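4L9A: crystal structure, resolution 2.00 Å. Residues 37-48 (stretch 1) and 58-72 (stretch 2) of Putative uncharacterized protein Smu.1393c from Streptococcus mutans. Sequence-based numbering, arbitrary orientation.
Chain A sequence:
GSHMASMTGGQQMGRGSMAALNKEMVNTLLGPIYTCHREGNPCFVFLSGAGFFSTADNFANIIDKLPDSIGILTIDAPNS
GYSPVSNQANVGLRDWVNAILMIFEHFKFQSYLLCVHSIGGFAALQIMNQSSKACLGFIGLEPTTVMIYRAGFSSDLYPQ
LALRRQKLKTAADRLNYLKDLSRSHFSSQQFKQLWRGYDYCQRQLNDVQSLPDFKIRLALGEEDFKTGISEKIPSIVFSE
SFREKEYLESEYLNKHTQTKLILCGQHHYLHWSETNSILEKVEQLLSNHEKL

Stretch 1 (37-48) HREGNPCFVFLS
Stretch 2 (58-72) NFANIIDKLPDSIGI

The first two residues of a strand, Gly 71 and Ile 72, lie between two strands of stretch 1, antiparallel to 37-38 and parallel to 43-47. Arg 38 and Ile 72 form an antiparallel hydrogen-bonded pair, CA-CA 4.8 Å: Arg 38 N donates to Ile 72 O at 2.8 Å, and Ile 72 N to Arg 38 O at 3.1 Å, with angles of 161° and 162°. On the parallel side, Gly 71 N donates to Pro 42 O at 2.9 Å and Phe 44 N to Gly 71 O at 2.8 Å, which sets Cys 43 beside Gly 71 (CA-CA 3.9 Å) and Phe 44 beside Ile 72 (CA-CA 4.8 Å).

A cis peptide precedes Pro 42 (phi/psi -74/167) in the connection between the two strands. Gly 40, at 139/149, packs its CA 3.8 Å from Gly 71 CA; an ideal CB on Gly 71 would lie 2.2 Å from Gly 40 O, a clash.

Arg 38 (-134/134; chi1 to chi3 t, t, p; chi4 -160°) shares the sheet face of Phe 44 and Ile 72. Its NE and NH2 both donate to Ile 70 O, at 3.0 and 2.8 Å, so this acceptor sits at the guanidinium edge. Asp 68 CA and Ile 72 CG1 cover opposite faces. Pro 67 and Ile 70 end a type I turn, closed by Ile 70 N to Pro 67 O at 2.9 Å.

Leu 66 CD1 (m, t) stands over the Phe 44 ring, 4.2 Å from its centroid. Phe 46 (chi1 -62°, chi2 -92°) points toward stretch 2: Ile 63 CG1 (m, t) covers one ring face, 4.1 Å from the centroid, while Phe 59 (chi1 -77°, chi2 -83°) meets it obliquely, centroids 5.1 Å apart and planes at 43°. Beyond them, Asn 58 ND2 (chi1 t) donates to Ser 48 OG (chi1 m) at 3.0 Å.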

# COMPACT_ATOMS: atom_id res chain seq x y z
N HIS A 37 -14.59 -0.34 5.16
CA HIS A 37 -14.92 -1.74 4.90
C HIS A 37 -16.24 -1.94 4.15
O HIS A 37 -17.22 -1.24 4.39
CB HIS A 37 -14.96 -2.50 6.22
CG HIS A 37 -15.48 -3.90 6.10
ND1 HIS A 37 -16.78 -4.24 6.38
CD2 HIS A 37 -14.86 -5.05 5.74
CE1 HIS A 37 -16.95 -5.53 6.19
NE2 HIS A 37 -15.80 -6.05 5.81
N ARG A 38 -16.25 -2.92 3.26
CA ARG A 38 -17.45 -3.33 2.54
C ARG A 38 -17.50 -4.84 2.60
O ARG A 38 -16.49 -5.51 2.37
CB ARG A 38 -17.37 -2.88 1.08
CG ARG A 38 -18.61 -3.17 0.27
CD ARG A 38 -18.57 -2.46 -1.06
NE ARG A 38 -17.86 -3.23 -2.09
CZ ARG A 38 -17.36 -2.69 -3.20
NH1 ARG A 38 -17.47 -1.38 -3.40
NH2 ARG A 38 -16.74 -3.45 -4.10
N GLU A 39 -18.67 -5.39 2.91
CA GLU A 39 -18.84 -6.83 2.93
C GLU A 39 -18.64 -7.44 1.56
O GLU A 39 -18.84 -6.78 0.54
CB GLU A 39 -20.24 -7.20 3.44
CG GLU A 39 -20.32 -7.33 4.95
CD GLU A 39 -19.41 -8.41 5.49
OE1 GLU A 39 -18.95 -9.26 4.70
OE2 GLU A 39 -19.13 -8.40 6.71
N GLY A 40 -18.27 -8.71 1.54
CA GLY A 40 -18.09 -9.41 0.28
C GLY A 40 -16.86 -10.30 0.30
O GLY A 40 -15.87 -9.99 0.97
N ASN A 41 -16.94 -11.40 -0.44
CA ASN A 41 -15.89 -12.41 -0.48
C ASN A 41 -15.57 -12.74 -1.94
O ASN A 41 -16.48 -13.05 -2.72
CB ASN A 41 -16.38 -13.66 0.25
CG ASN A 41 -15.26 -14.58 0.68
OD1 ASN A 41 -14.30 -14.15 1.32
ND2 ASN A 41 -15.38 -15.86 0.34
N PRO A 42 -14.28 -12.67 -2.34
CA PRO A 42 -13.11 -12.32 -1.52
C PRO A 42 -13.05 -10.83 -1.22
O PRO A 42 -13.77 -10.03 -1.81
CB PRO A 42 -11.93 -12.69 -2.42
CG PRO A 42 -12.45 -12.52 -3.81
CD PRO A 42 -13.89 -13.00 -3.73
N CYS A 43 -12.19 -10.47 -0.28
CA CYS A 43 -12.05 -9.08 0.11
C CYS A 43 -10.74 -8.51 -0.43
O CYS A 43 -9.67 -9.10 -0.24
CB CYS A 43 -12.09 -8.95 1.63
SG CYS A 43 -11.99 -7.26 2.26
N PHE A 44 -10.83 -7.38 -1.12
CA PHE A 44 -9.64 -6.62 -1.49
C PHE A 44 -9.15 -5.77 -0.34
O PHE A 44 -9.82 -4.81 0.08
CB PHE A 44 -9.89 -5.77 -2.74
CG PHE A 44 -9.49 -6.45 -4.02
CD1 PHE A 44 -8.39 -6.02 -4.75
CD2 PHE A 44 -10.20 -7.55 -4.48
CE1 PHE A 44 -8.02 -6.66 -5.93
CE2 PHE A 44 -9.84 -8.19 -5.66
CZ PHE A 44 -8.75 -7.74 -6.38
N VAL A 45 -7.97 -6.13 0.16
CA VAL A 45 -7.35 -5.44 1.28
C VAL A 45 -6.29 -4.47 0.75
O VAL A 45 -5.38 -4.87 0.01
CB VAL A 45 -6.68 -6.45 2.23
CG1 VAL A 45 -5.93 -5.72 3.34
CG2 VAL A 45 -7.72 -7.43 2.81
N PHE A 46 -6.40 -3.20 1.13
CA PHE A 46 -5.48 -2.17 0.64
C PHE A 46 -4.54 -1.65 1.71
O PHE A 46 -4.96 -1.32 2.83
CB PHE A 46 -6.26 -0.99 0.05
CG PHE A 46 -7.10 -1.35 -1.13
CD1 PHE A 46 -6.60 -1.24 -2.42
CD2 PHE A 46 -8.39 -1.83 -0.96
CE1 PHE A 46 -7.38 -1.58 -3.51
CE2 PHE A 46 -9.18 -2.17 -2.05
CZ PHE A 46 -8.67 -2.06 -3.33
N LEU A 47 -3.27 -1.54 1.35
CA LEU A 47 -2.27 -0.92 2.20
C LEU A 47 -1.52 0.13 1.39
O LEU A 47 -1.11 -0.12 0.26
CB LEU A 47 -1.28 -1.94 2.76
CG LEU A 47 -1.79 -3.09 3.62
CD1 LEU A 47 -0.67 -4.11 3.86
CD2 LEU A 47 -2.39 -2.58 4.95
N SER A 48 -1.33 1.30 1.99
CA SER A 48 -0.68 2.41 1.33
C SER A 48 0.82 2.35 1.50
O SER A 48 1.36 1.52 2.24
CB SER A 48 -1.23 3.73 1.89
OG SER A 48 -2.60 3.83 1.57
N ASN A 58 -6.67 7.19 -1.11
CA ASN A 58 -5.47 6.90 -1.88
C ASN A 58 -5.77 5.94 -3.04
O ASN A 58 -5.29 6.13 -4.16
CB ASN A 58 -4.42 6.30 -0.92
CG ASN A 58 -3.02 6.19 -1.53
OD1 ASN A 58 -2.70 6.86 -2.51
ND2 ASN A 58 -2.17 5.35 -0.94
N PHE A 59 -6.61 4.94 -2.77
CA PHE A 59 -6.91 3.89 -3.74
C PHE A 59 -8.28 4.04 -4.41
O PHE A 59 -8.80 3.08 -4.97
CB PHE A 59 -6.81 2.52 -3.05
CG PHE A 59 -5.39 2.06 -2.83
CD1 PHE A 59 -4.69 1.42 -3.86
CD2 PHE A 59 -4.76 2.24 -1.61
CE1 PHE A 59 -3.38 1.00 -3.67
CE2 PHE A 59 -3.45 1.82 -1.41
CZ PHE A 59 -2.76 1.19 -2.44
N ALA A 60 -8.85 5.24 -4.36
CA ALA A 60 -10.21 5.46 -4.85
C ALA A 60 -10.43 4.99 -6.29
O ALA A 60 -11.47 4.39 -6.61
CB ALA A 60 -10.59 6.94 -4.72
N ASN A 61 -9.45 5.25 -7.15
CA ASN A 61 -9.55 4.87 -8.56
C ASN A 61 -9.55 3.36 -8.81
O ASN A 61 -9.98 2.90 -9.87
CB ASN A 61 -8.43 5.54 -9.38
CG ASN A 61 -8.63 7.04 -9.54
OD1 ASN A 61 -9.74 7.56 -9.33
ND2 ASN A 61 -7.57 7.74 -9.91
N ILE A 62 -9.06 2.58 -7.85
CA ILE A 62 -9.19 1.12 -7.95
C ILE A 62 -10.50 0.65 -7.29
O ILE A 62 -11.27 -0.13 -7.88
CB ILE A 62 -7.98 0.39 -7.34
CG1 ILE A 62 -6.72 0.69 -8.17
CG2 ILE A 62 -8.25 -1.11 -7.30
CD1 ILE A 62 -5.42 0.13 -7.57
N ILE A 63 -10.74 1.13 -6.08
CA ILE A 63 -11.94 0.77 -5.32
C ILE A 63 -13.20 1.02 -6.12
O ILE A 63 -14.04 0.13 -6.28
CB ILE A 63 -11.97 1.50 -3.95
CG1 ILE A 63 -10.86 0.95 -3.06
CG2 ILE A 63 -13.33 1.29 -3.24
CD1 ILE A 63 -10.45 1.86 -1.92
N ASP A 64 -13.33 2.23 -6.66
CA ASP A 64 -14.52 2.57 -7.44
C ASP A 64 -14.77 1.64 -8.61
O ASP A 64 -15.90 1.51 -9.07
CB ASP A 64 -14.44 4.01 -7.96
CG ASP A 64 -14.55 5.03 -6.85
OD1 ASP A 64 -14.94 4.63 -5.72
OD2 ASP A 64 -14.23 6.21 -7.10
N LYS A 65 -13.72 0.98 -9.11
CA LYS A 65 -13.86 0.13 -10.29
C LYS A 65 -14.13 -1.35 -9.99
O LYS A 65 -14.42 -2.13 -10.90
CB LYS A 65 -12.63 0.27 -11.20
CG LYS A 65 -12.44 1.65 -11.81
CD LYS A 65 -11.28 1.62 -12.82
CE LYS A 65 -11.01 2.99 -13.41
NZ LYS A 65 -10.64 3.98 -12.36
N LEU A 66 -14.02 -1.76 -8.73
CA LEU A 66 -14.28 -3.15 -8.38
C LEU A 66 -15.79 -3.41 -8.32
O LEU A 66 -16.55 -2.52 -7.96
CB LEU A 66 -13.59 -3.52 -7.06
CG LEU A 66 -12.06 -3.60 -7.07
CD1 LEU A 66 -11.48 -3.67 -5.66
CD2 LEU A 66 -11.59 -4.78 -7.90
N PRO A 67 -16.22 -4.63 -8.69
CA PRO A 67 -17.64 -5.00 -8.65
C PRO A 67 -18.16 -4.92 -7.22
O PRO A 67 -17.43 -5.28 -6.29
CB PRO A 67 -17.64 -6.47 -9.10
CG PRO A 67 -16.33 -6.69 -9.76
CD PRO A 67 -15.36 -5.77 -9.07
N ASP A 68 -19.39 -4.47 -7.04
CA ASP A 68 -19.93 -4.27 -5.70
C ASP A 68 -19.93 -5.56 -4.87
O ASP A 68 -19.98 -5.52 -3.65
CB ASP A 68 -21.33 -3.67 -5.77
CG ASP A 68 -21.34 -2.30 -6.41
OD1 ASP A 68 -21.55 -2.22 -7.64
OD2 ASP A 68 -21.13 -1.31 -5.68
N SER A 69 -19.86 -6.69 -5.56
CA SER A 69 -19.90 -7.99 -4.89
C SER A 69 -18.59 -8.29 -4.16
O SER A 69 -18.55 -9.12 -3.26
CB SER A 69 -20.22 -9.09 -5.90
OG SER A 69 -19.44 -8.94 -7.08
N ILE A 70 -17.53 -7.60 -4.55
CA ILE A 70 -16.21 -7.83 -3.98
C ILE A 70 -16.07 -7.03 -2.70
O ILE A 70 -16.48 -5.87 -2.65
CB ILE A 70 -15.09 -7.42 -4.98
CG1 ILE A 70 -15.10 -8.35 -6.20
CG2 ILE A 70 -13.73 -7.44 -4.30
CD1 ILE A 70 -14.78 -9.80 -5.87
N GLY A 71 -15.50 -7.65 -1.67
CA GLY A 71 -15.30 -6.97 -0.40
C GLY A 71 -14.18 -5.95 -0.49
O GLY A 71 -13.31 -6.04 -1.36
N ILE A 72 -14.19 -4.98 0.41
CA ILE A 72 -13.15 -3.97 0.48
C ILE A 72 -12.73 -3.80 1.94
O ILE A 72 -13.58 -3.74 2.82
CB ILE A 72 -13.64 -2.59 -0.04
CG1 ILE A 72 -14.17 -2.69 -1.47
CG2 ILE A 72 -12.55 -1.55 0.06
CD1 ILE A 72 -13.09 -3.03 -2.52